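Local coordinates for hydrolase family protein (Deinococcus radiodurans R1, PDB 3CNH) that probably acts as a phosphatase-type hydrolase of the haloacid dehalogenase-like superfamily and binds a sodium ion in this crystal, at residues A[39-42]-A[43-46]; A[71-74]-A[75-78]; A[95-98]-A[99-102]; A[115-118]-A[119-123]. All coordinates share one frame; numbering follows the deposited sequence.

All four contacts are local, within a helix or at its end. Contacts 1 and 2 sit in the helical part, which probably corresponds to the cap of this superfamily. Contacts 3 and 4 belong to the part built on the parallel sheet. Contact 2 is a surface contact at a helix start; the others are partly buried. Contact 1 pairs acid with base within a helix. Contact 2 caps its helix with a threonine and an aspartate. Contact 3 ends helix 89-98 with backbone turns and a salt bridge. Contact 4 has a hydroxyl over a ring face and a glycine-terminated helix end. Contacts 3 and 4 touch: Arg96 NH2 lies 2.8 Å from Phe122 O, probably hydrogen-bonded.

Contact 1 (A[39-42]-A[43-46]); sequences FTER and HRLA
Glu41 has its CG opposite the backbone N (chi1 -167°), and a bend at chi2 turns the carboxylate along the helix toward Arg44. Arg44 is extended as far as CD and then bends at chi3 (68°), which brings NE to the carboxylate. The two side chains run side by side and point the same way, with their planes 57° apart. The salt bridge falls at the edge of the guanidinium. Arg44 NE donates to Glu41 OE2 at 3.1 Å, close to the guanidinium plane. Arg44 NE also reaches Glu41 OE1 at 2.6 Å in a strongly bent bond, with that oxygen tilted out of the plane. Both oxygens use syn lone pairs. This salt bridge is seen in one of two conformers of Arg44, and its exact geometry is therefore uncertain. Beneath it the helix is regular, with Arg44 N bound to Thr40 O at 2.9 Å.

The other side of helix 36-51 faces its neighbours. Phe39 packs on Ala29 of helix 22-32 and on Val64 of helix 57-64. His43 ND1 bonds Tyr60 OH, and Arg42 NH1 bonds Gln63 O, both partners being on helix 57-64.

Contact 2 (A[71-74]-A[75-78]); sequences DFTP and EDFR
Thr73 and Asp76 grip each other at the start of helix 74-83. In Thr73, OG1 stands between the backbone N and the carbonyl carbon (chi1 66°). From there it accepts from Asp76 N at 3.0 Å. Asp76 in turn holds its carboxylate back over the threonine. Asp76 OD2 accepts from Thr73 N at 3.0 Å in a nearly straight bond. That N-H meets the oxygen from above the carboxylate plane. The two side chains cross at a slant, with Thr73 OG1 just 3.0 Å from Asp76 CG.

This reciprocal pair is a capping box, with Thr73 at the N-cap. Asp76 N and Thr73 N both gain an acceptor. The acidic group at the helix start probably also interacts favourably with the helix dipole. Beside the box lies a hydrophobic staple between Phe72, just before the N-cap, and Phe77 in the first turn.

Phe72 CG also stands between its backbone N and carbonyl carbon (chi1 56°), which directs the ring to the side where Phe77 lies. The two side chains run side by side and point the same way. Their rings meet obliquely, Phe72 CE1 lying 3.9 Å from Phe77 CD2. Phe32 touches both rings, and Leu61 of helix 57-64 packs on Phe77. On the outer side the carboxylate of Glu75 lies along the Pro74 ring. Glu75 OE1 comes to 3.4 Å from Thr73 CB and 3.6 Å from Pro74 CD.

Contact 3 (A[95-98]-A[99-102]); sequences ARDL and GQRY
Leu98 and Tyr102 form the close-packed side of this helix end. Leu98 O lies in the plane of the Tyr102 ring, at its edge, 3.5 Å from CD1. That same oxygen takes two backbone N-H groups. Arg101 N reaches Leu98 O at 2.9 Å from above the carbonyl plane. Tyr102 N makes a weaker, more bent bond to Leu98 O. Gly99 N still bonds Ala95 O as in the helix body, at 2.9 Å. One step on, Gln100 N bonds back three residues to Asp97 O rather than four.

The helix thus tightens into shorter turns as it ends, and the chain then passes into strand 103-108. In the Rossmann-like core of this superfamily, helix 89-98 leads into a strand that lies next to strand 6-9. Ala95 touches Trp9 and Tyr102 touches Leu7, both on that strand.

The outer side is looser and more exposed. A fully trans chi1 (180°) sends the Asp97 carboxylate along the helix to Arg101. Arg101 bends at chi3 (-67°), which carries its guanidinium back over the end of the helix. The two planes lie 60° apart. Arg101 NH1 donates to Asp97 OD1 at 3.2 Å. The oxygen is in the guanidinium plane, but the nitrogen stands above the carboxylate plane. Arg101 NH2 adds two weak bonds, to Asp97 OD1 and OD2. Each partner has a stronger tie outside, a salt bridge in both cases: Arg101 NE to Arg200 OXT at the chain terminus, and Asp97 OD2 to Arg191 NH1. Leu98 CD2 lies 3.9 Å from Arg101 NH2.

Contact 4 (A[115-118]-A[119-123]); sequences NEYR and IRTFG
The Tyr117 ring has Thr121 OG1 over one face, 3.3 Å above the plane and close to its centre. Arg120 NH2 approaches the same ring obliquely, 3.6 Å from CD1, with the guanidinium and ring planes nearly perpendicular. One guanidinium face rests over Tyr117 CA. A second conformer exists for Arg120, which makes its place here doubtful. The Phe122 ring takes Arg118 O at its edge, with CD2 at 3.4 Å. Thr121 CG2 lies over one face of Phe122, toward the rim.

These groups line the last turns of helix 112-122, which closes in a Schellman motif at Gly123. There phi turns positive (57°). The helix connects strands 103-108 and 131-133 of the parallel sheet as a beta-alpha-beta unit.

With chi1 at 166°, Tyr117 swings CG to the far side of CB from its N, and the ring lies along the helix over Thr121. The Thr121 hydroxyl gives its proton to Tyr117 O, so it rests on the ring without donating to it. Ile119 CD1 crosses the Asn115 side chain at a slant, 3.5 Å from Asn115 ND2. That amide is set by Asn108, which bonds Asn115 OD1. Arg118 NH1 is hydrogen-bonded to Ser85 OG and Thr17 O. The Arg118 side chain is about 5 Å from a bound phosphate, probably from the crystallisation liquor, which may mark an anion pocket. Tyr117 O takes two donors from opposite faces of its plane: Thr121 N at 2.9 Å and Thr121 OG1 at 2.7 Å.

Contact 1 (A[39-42]-A[43-46])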
loop_
_atom_site.group_PDB
_atom_site.type_symbol
_atom_site.label_atom_id
_atom_site.label_comp_id
_atom_site.label_asym_id
_atom_site.label_seq_id
_atom_site.Cartn_x
_atom_site.Cartn_y
_atom_site.Cartn_z
ATOM N N PHE A 39 21.825 -8.716 -0.874
ATOM C CA PHE A 39 20.413 -8.672 -0.444
ATOM C C PHE A 39 19.605 -7.726 -1.308
ATOM O O PHE A 39 18.522 -8.058 -1.793
ATOM C CB PHE A 39 20.325 -8.289 1.052
ATOM C CG PHE A 39 18.945 -7.932 1.537
ATOM C CD1 PHE A 39 18.003 -8.912 1.771
ATOM C CD2 PHE A 39 18.621 -6.641 1.835
ATOM C CE1 PHE A 39 16.743 -8.618 2.236
ATOM C CE2 PHE A 39 17.367 -6.341 2.298
ATOM C CZ PHE A 39 16.426 -7.345 2.501
ATOM N N THR A 40 20.152 -6.537 -1.517
ATOM C CA THR A 40 19.460 -5.513 -2.295
ATOM C C THR A 40 19.247 -5.947 -3.746
ATOM O O THR A 40 18.168 -5.746 -4.298
ATOM C CB THR A 40 20.191 -4.157 -2.256
ATOM O OG1 THR A 40 20.080 -3.651 -0.922
ATOM C CG2 THR A 40 19.526 -3.135 -3.204
ATOM N N GLU A 41 20.269 -6.547 -4.307
ATOM C CA GLU A 41 20.209 -6.982 -5.713
ATOM C C GLU A 41 19.165 -8.105 -5.865
ATOM O O GLU A 41 18.335 -8.123 -6.790
ATOM C CB GLU A 41 21.579 -7.345 -6.267
ATOM C CG GLU A 41 21.513 -7.461 -7.760
ATOM C CD GLU A 41 20.586 -6.390 -8.370
ATOM O OE1 GLU A 41 19.527 -6.762 -8.971
ATOM O OE2 GLU A 41 20.874 -5.178 -8.184
ATOM N N ARG A 42 19.187 -9.023 -4.918
ATOM C CA ARG A 42 18.231 -10.149 -4.943
ATOM C C ARG A 42 16.796 -9.701 -4.740
ATOM O O ARG A 42 15.862 -10.170 -5.388
ATOM C CB ARG A 42 18.639 -11.239 -3.956
ATOM C CG ARG A 42 19.885 -11.966 -4.404
ATOM C CD ARG A 42 20.445 -12.904 -3.344
ATOM N NE ARG A 42 21.514 -13.733 -3.869
ATOM C CZ ARG A 42 21.307 -14.946 -4.386
ATOM N NH1 ARG A 42 20.074 -15.427 -4.415
ATOM N NH2 ARG A 42 22.299 -15.674 -4.856
ATOM N N HIS A 43 16.612 -8.741 -3.835
ATOM C CA HIS A 43 15.311 -8.176 -3.583
ATOM C C HIS A 43 14.801 -7.500 -4.847
ATOM O O HIS A 43 13.644 -7.655 -5.214
ATOM C CB HIS A 43 15.366 -7.135 -2.434
ATOM C CG HIS A 43 14.152 -6.271 -2.374
ATOM N ND1 HIS A 43 12.984 -6.681 -1.775
ATOM C CD2 HIS A 43 13.888 -5.068 -2.935
ATOM C CE1 HIS A 43 12.061 -5.748 -1.932
ATOM N NE2 HIS A 43 12.579 -4.759 -2.636
ATOM N N ARG A 44 15.671 -6.740 -5.509
ATOM C CA ARG A 44 15.294 -5.989 -6.722
ATOM C C ARG A 44 14.682 -6.923 -7.759
ATOM O O ARG A 44 13.664 -6.621 -8.406
ATOM C CB ARG A 44 16.507 -5.263 -7.334
ATOM C CG ARG A 44 16.154 -4.343 -8.489
ATOM C CD ARG A 44 17.381 -3.670 -9.122
ATOM N NE ARG A 44 18.253 -4.607 -9.835
ATOM C CZ ARG A 44 18.071 -4.981 -11.100
ATOM N NH1 ARG A 44 17.045 -4.505 -11.792
ATOM N NH2 ARG A 44 18.911 -5.825 -11.678
ATOM N N LEU A 45 15.319 -8.065 -7.881
ATOM C CA LEU A 45 14.897 -9.061 -8.880
ATOM C C LEU A 45 13.579 -9.724 -8.536
ATOM O O LEU A 45 12.727 -9.905 -9.394
ATOM C CB LEU A 45 15.946 -10.143 -9.123
ATOM C CG LEU A 45 16.730 -9.993 -10.425
ATOM C CD1 LEU A 45 17.524 -8.730 -10.445
ATOM C CD2 LEU A 45 17.620 -11.218 -10.658
ATOM N N ALA A 46 13.425 -10.082 -7.271
ATOM C CA ALA A 46 12.270 -10.897 -6.830
ATOM C C ALA A 46 11.055 -10.137 -6.380
ATOM O O ALA A 46 9.922 -10.624 -6.458
ATOM C CB ALA A 46 12.705 -11.897 -5.737
#

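Contact 2 (A[71-74]-A[75-78])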
loop_
_atom_site.group_PDB
_atom_site.type_symbol
_atom_site.label_atom_id
_atom_site.label_comp_id
_atom_site.label_asym_id
_atom_site.label_seq_id
_atom_site.Cartn_x
_atom_site.Cartn_y
_atom_site.Cartn_z
ATOM N N ASP A 71 21.603 -18.424 10.680
ATOM C CA ASP A 71 21.434 -18.806 12.080
ATOM C C ASP A 71 20.139 -18.275 12.633
ATOM O O ASP A 71 20.011 -17.980 13.806
ATOM C CB ASP A 71 22.630 -18.405 12.964
ATOM C CG ASP A 71 22.894 -16.921 12.993
ATOM O OD1 ASP A 71 22.262 -16.163 12.220
ATOM O OD2 ASP A 71 23.761 -16.519 13.813
ATOM N N PHE A 72 19.182 -18.155 11.746
ATOM C CA PHE A 72 17.831 -17.750 12.109
ATOM C C PHE A 72 16.873 -18.362 11.108
ATOM O O PHE A 72 17.295 -18.872 10.079
ATOM C CB PHE A 72 17.684 -16.222 12.160
ATOM C CG PHE A 72 18.078 -15.538 10.879
ATOM C CD1 PHE A 72 17.146 -15.310 9.885
ATOM C CD2 PHE A 72 19.391 -15.182 10.653
ATOM C CE1 PHE A 72 17.511 -14.707 8.693
ATOM C CE2 PHE A 72 19.760 -14.577 9.456
ATOM C CZ PHE A 72 18.864 -14.366 8.494
ATOM N N THR A 73 15.580 -18.286 11.410
ATOM C CA THR A 73 14.555 -18.907 10.571
ATOM C C THR A 73 13.725 -17.942 9.726
ATOM O O THR A 73 13.679 -16.739 9.968
ATOM C CB THR A 73 13.539 -19.658 11.425
ATOM O OG1 THR A 73 12.809 -18.713 12.215
ATOM C CG2 THR A 73 14.234 -20.707 12.323
ATOM N N PRO A 74 13.032 -18.475 8.715
ATOM C CA PRO A 74 12.206 -17.589 7.895
ATOM C C PRO A 74 11.116 -16.948 8.732
ATOM O O PRO A 74 10.682 -15.814 8.476
ATOM C CB PRO A 74 11.633 -18.531 6.823
ATOM C CG PRO A 74 12.663 -19.608 6.713
ATOM C CD PRO A 74 13.261 -19.791 8.082
ATOM N N GLU A 75 10.726 -17.662 9.772
ATOM C CA GLU A 75 9.676 -17.150 10.679
ATOM C C GLU A 75 10.207 -15.957 11.453
ATOM O O GLU A 75 9.511 -14.935 11.630
ATOM C CB GLU A 75 9.174 -18.245 11.620
ATOM C CG GLU A 75 8.377 -19.350 10.896
ATOM C CD GLU A 75 9.217 -20.302 10.014
ATOM O OE1 GLU A 75 10.444 -20.520 10.234
ATOM O OE2 GLU A 75 8.616 -20.860 9.068
ATOM N N ASP A 76 11.447 -16.080 11.882
ATOM C CA ASP A 76 12.130 -15.004 12.621
ATOM C C ASP A 76 12.142 -13.769 11.722
ATOM O O ASP A 76 11.818 -12.644 12.121
ATOM C CB ASP A 76 13.595 -15.344 12.947
ATOM C CG ASP A 76 13.748 -16.446 13.989
ATOM O OD1 ASP A 76 12.817 -16.623 14.803
ATOM O OD2 ASP A 76 14.815 -17.105 14.016
ATOM N N PHE A 77 12.481 -14.011 10.460
ATOM C CA PHE A 77 12.683 -12.891 9.522
ATOM C C PHE A 77 11.368 -12.217 9.216
ATOM O O PHE A 77 11.246 -10.996 9.172
ATOM C CB PHE A 77 13.382 -13.368 8.224
ATOM C CG PHE A 77 13.946 -12.247 7.405
ATOM C CD1 PHE A 77 13.208 -11.667 6.392
ATOM C CD2 PHE A 77 15.204 -11.731 7.667
ATOM C CE1 PHE A 77 13.721 -10.623 5.647
ATOM C CE2 PHE A 77 15.713 -10.674 6.888
ATOM C CZ PHE A 77 14.969 -10.129 5.918
ATOM N N ARG A 78 10.374 -13.048 8.997
ATOM C CA ARG A 78 9.047 -12.563 8.665
ATOM C C ARG A 78 8.482 -11.693 9.803
ATOM O O ARG A 78 7.838 -10.658 9.560
ATOM C CB ARG A 78 8.174 -13.762 8.315
ATOM C CG ARG A 78 6.930 -13.427 7.556
ATOM C CD ARG A 78 5.783 -13.445 8.422
ATOM N NE ARG A 78 5.569 -14.802 8.884
ATOM C CZ ARG A 78 4.593 -15.567 8.429
ATOM N NH1 ARG A 78 4.451 -16.803 8.889
ATOM N NH2 ARG A 78 3.755 -15.086 7.522
#

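Contact 3 (A[95-98]-A[99-102])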
loop_
_atom_site.group_PDB
_atom_site.type_symbol
_atom_site.label_atom_id
_atom_site.label_comp_id
_atom_site.label_asym_id
_atom_site.label_seq_id
_atom_site.Cartn_x
_atom_site.Cartn_y
_atom_site.Cartn_z
ATOM N N ALA A 95 -9.080 9.171 8.153
ATOM C CA ALA A 95 -9.699 8.108 7.329
ATOM C C ALA A 95 -10.807 7.427 8.125
ATOM O O ALA A 95 -11.893 7.168 7.624
ATOM C CB ALA A 95 -8.679 7.104 6.830
ATOM N N ARG A 96 -10.539 7.176 9.400
ATOM C CA ARG A 96 -11.548 6.525 10.262
ATOM C C ARG A 96 -12.801 7.378 10.353
ATOM O O ARG A 96 -13.934 6.886 10.374
ATOM C CB ARG A 96 -10.974 6.198 11.677
ATOM C CG ARG A 96 -9.981 5.026 11.676
ATOM C CD ARG A 96 -9.229 4.722 13.036
ATOM N NE ARG A 96 -8.361 3.534 12.878
ATOM C CZ ARG A 96 -7.315 3.211 13.634
ATOM N NH1 ARG A 96 -6.890 4.018 14.592
ATOM N NH2 ARG A 96 -6.628 2.094 13.373
ATOM N N ASP A 97 -12.599 8.685 10.419
ATOM C CA ASP A 97 -13.708 9.623 10.522
ATOM C C ASP A 97 -14.527 9.612 9.237
ATOM O O ASP A 97 -15.735 9.444 9.228
ATOM C CB ASP A 97 -13.142 11.030 10.761
ATOM C CG ASP A 97 -14.196 12.082 10.883
ATOM O OD1 ASP A 97 -15.323 11.770 11.305
ATOM O OD2 ASP A 97 -13.876 13.246 10.571
ATOM N N LEU A 98 -13.818 9.788 8.138
ATOM C CA LEU A 98 -14.459 9.876 6.813
ATOM C C LEU A 98 -15.185 8.578 6.447
ATOM O O LEU A 98 -16.194 8.581 5.743
ATOM C CB LEU A 98 -13.437 10.208 5.706
ATOM C CG LEU A 98 -12.886 11.626 5.662
ATOM C CD1 LEU A 98 -11.723 11.735 4.603
ATOM C CD2 LEU A 98 -14.029 12.605 5.369
ATOM N N GLY A 99 -14.667 7.476 6.963
ATOM C CA GLY A 99 -15.242 6.166 6.664
ATOM C C GLY A 99 -16.663 6.025 7.192
ATOM O O GLY A 99 -17.392 5.110 6.821
ATOM N N GLN A 100 -17.054 6.931 8.084
ATOM C CA GLN A 100 -18.405 6.908 8.632
ATOM C C GLN A 100 -19.410 7.457 7.639
ATOM O O GLN A 100 -20.628 7.270 7.779
ATOM C CB GLN A 100 -18.487 7.773 9.888
ATOM C CG GLN A 100 -17.646 7.322 11.023
ATOM C CD GLN A 100 -17.725 8.328 12.144
ATOM O OE1 GLN A 100 -17.079 9.382 12.105
ATOM N NE2 GLN A 100 -18.522 8.019 13.143
ATOM N N ARG A 101 -18.893 8.160 6.642
ATOM C CA ARG A 101 -19.767 8.893 5.708
ATOM C C ARG A 101 -19.586 8.575 4.243
ATOM O O ARG A 101 -20.403 8.975 3.411
ATOM C CB ARG A 101 -19.583 10.403 5.925
ATOM C CG ARG A 101 -20.039 10.902 7.321
ATOM C CD ARG A 101 -19.864 12.412 7.515
ATOM N NE ARG A 101 -18.482 12.884 7.551
ATOM C CZ ARG A 101 -17.617 12.639 8.535
ATOM N NH1 ARG A 101 -17.980 11.926 9.585
ATOM N NH2 ARG A 101 -16.385 13.120 8.482
ATOM N N TYR A 102 -18.495 7.878 3.948
ATOM C CA TYR A 102 -18.156 7.534 2.572
ATOM C C TYR A 102 -17.765 6.117 2.420
ATOM O O TYR A 102 -17.184 5.496 3.323
ATOM C CB TYR A 102 -16.977 8.419 2.058
ATOM C CG TYR A 102 -17.334 9.880 2.002
ATOM C CD1 TYR A 102 -17.206 10.679 3.117
ATOM C CD2 TYR A 102 -17.857 10.448 0.854
ATOM C CE1 TYR A 102 -17.585 11.992 3.100
ATOM C CE2 TYR A 102 -18.247 11.772 0.842
ATOM C CZ TYR A 102 -18.107 12.539 1.961
ATOM O OH TYR A 102 -18.502 13.877 2.003
#

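Contact 4 (A[115-118]-A[119-123])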
loop_
_atom_site.group_PDB
_atom_site.type_symbol
_atom_site.label_atom_id
_atom_site.label_comp_id
_atom_site.label_asym_id
_atom_site.label_seq_id
_atom_site.Cartn_x
_atom_site.Cartn_y
_atom_site.Cartn_z
ATOM N N ASN A 115 0.418 -7.455 3.658
ATOM C CA ASN A 115 -0.866 -6.720 3.482
ATOM C C ASN A 115 -1.876 -7.142 4.542
ATOM O O ASN A 115 -2.477 -6.334 5.255
ATOM C CB ASN A 115 -1.471 -6.972 2.086
ATOM C CG ASN A 115 -2.516 -5.933 1.712
ATOM O OD1 ASN A 115 -2.282 -4.706 1.833
ATOM N ND2 ASN A 115 -3.652 -6.415 1.201
ATOM N N GLU A 116 -2.001 -8.436 4.710
ATOM C CA GLU A 116 -3.015 -9.017 5.634
ATOM C C GLU A 116 -2.632 -8.743 7.076
ATOM O O GLU A 116 -3.477 -8.436 7.896
ATOM C CB GLU A 116 -3.301 -10.478 5.257
ATOM C CG GLU A 116 -4.068 -10.385 3.911
ATOM C CD GLU A 116 -4.524 -11.679 3.314
ATOM O OE1 GLU A 116 -4.165 -12.751 3.849
ATOM O OE2 GLU A 116 -5.223 -11.601 2.273
ATOM N N TYR A 117 -1.332 -8.776 7.362
ATOM C CA TYR A 117 -0.856 -8.436 8.713
ATOM C C TYR A 117 -1.203 -6.987 9.037
ATOM O O TYR A 117 -1.655 -6.649 10.123
ATOM C CB TYR A 117 0.664 -8.652 8.837
ATOM C CG TYR A 117 1.239 -8.013 10.070
ATOM C CD1 TYR A 117 1.269 -8.700 11.276
ATOM C CD2 TYR A 117 1.739 -6.723 10.042
ATOM C CE1 TYR A 117 1.776 -8.117 12.422
ATOM C CE2 TYR A 117 2.238 -6.112 11.193
ATOM C CZ TYR A 117 2.263 -6.834 12.381
ATOM O OH TYR A 117 2.770 -6.298 13.518
ATOM N N ARG A 118 -1.016 -6.119 8.056
ATOM C CA ARG A 118 -1.237 -4.667 8.252
ATOM C C ARG A 118 -2.720 -4.384 8.459
ATOM O O ARG A 118 -3.120 -3.641 9.341
ATOM C CB ARG A 118 -0.654 -3.876 7.065
ATOM C CG ARG A 118 0.881 -3.785 7.173
ATOM C CD ARG A 118 1.575 -3.617 5.837
ATOM N NE ARG A 118 1.271 -2.378 5.120
ATOM C CZ ARG A 118 1.953 -1.247 5.249
ATOM N NH1 ARG A 118 2.887 -1.110 6.178
ATOM N NH2 ARG A 118 1.615 -0.209 4.485
ATOM N N ILE A 119 -3.525 -5.062 7.664
ATOM C CA ILE A 119 -4.980 -4.853 7.726
ATOM C C ILE A 119 -5.510 -5.273 9.072
ATOM O O ILE A 119 -6.275 -4.546 9.739
ATOM C CB ILE A 119 -5.692 -5.609 6.571
ATOM C CG1 ILE A 119 -5.353 -4.934 5.243
ATOM C CG2 ILE A 119 -7.205 -5.652 6.762
ATOM C CD1 ILE A 119 -5.625 -5.820 4.037
ATOM N N ARG A 120 -5.083 -6.439 9.532
ATOM C CA ARG A 120 -5.618 -6.971 10.797
ATOM C C ARG A 120 -5.067 -6.193 11.980
ATOM O O ARG A 120 -5.795 -5.855 12.916
ATOM C CB ARG A 120 -5.315 -8.467 10.989
ATOM C CG ARG A 120 -4.029 -8.763 11.746
ATOM C CD ARG A 120 -3.942 -10.242 12.156
ATOM N NE ARG A 120 -3.642 -11.040 10.996
ATOM C CZ ARG A 120 -2.426 -11.449 10.671
ATOM N NH1 ARG A 120 -2.246 -12.128 9.566
ATOM N NH2 ARG A 120 -1.395 -11.173 11.450
ATOM N N THR A 121 -3.781 -5.910 11.936
ATOM C CA THR A 121 -3.128 -5.240 13.085
ATOM C C THR A 121 -3.656 -3.841 13.345
ATOM O O THR A 121 -3.830 -3.411 14.506
ATOM C CB THR A 121 -1.576 -5.233 12.902
ATOM O OG1 THR A 121 -1.132 -6.590 12.762
ATOM C CG2 THR A 121 -0.875 -4.540 14.057
ATOM N N PHE A 122 -3.973 -3.135 12.271
ATOM C CA PHE A 122 -4.391 -1.733 12.374
ATOM C C PHE A 122 -5.872 -1.499 12.119
ATOM O O PHE A 122 -6.328 -0.369 12.037
ATOM C CB PHE A 122 -3.489 -0.837 11.542
ATOM C CG PHE A 122 -2.067 -0.921 11.971
ATOM C CD1 PHE A 122 -1.647 -0.301 13.118
ATOM C CD2 PHE A 122 -1.160 -1.680 11.258
ATOM C CE1 PHE A 122 -0.324 -0.421 13.557
ATOM C CE2 PHE A 122 0.176 -1.821 11.679
ATOM C CZ PHE A 122 0.592 -1.167 12.832
ATOM N N GLY A 123 -6.599 -2.597 12.009
ATOM C CA GLY A 123 -8.066 -2.525 11.812
ATOM C C GLY A 123 -8.524 -1.742 10.595
ATOM O O GLY A 123 -9.531 -1.006 10.639
#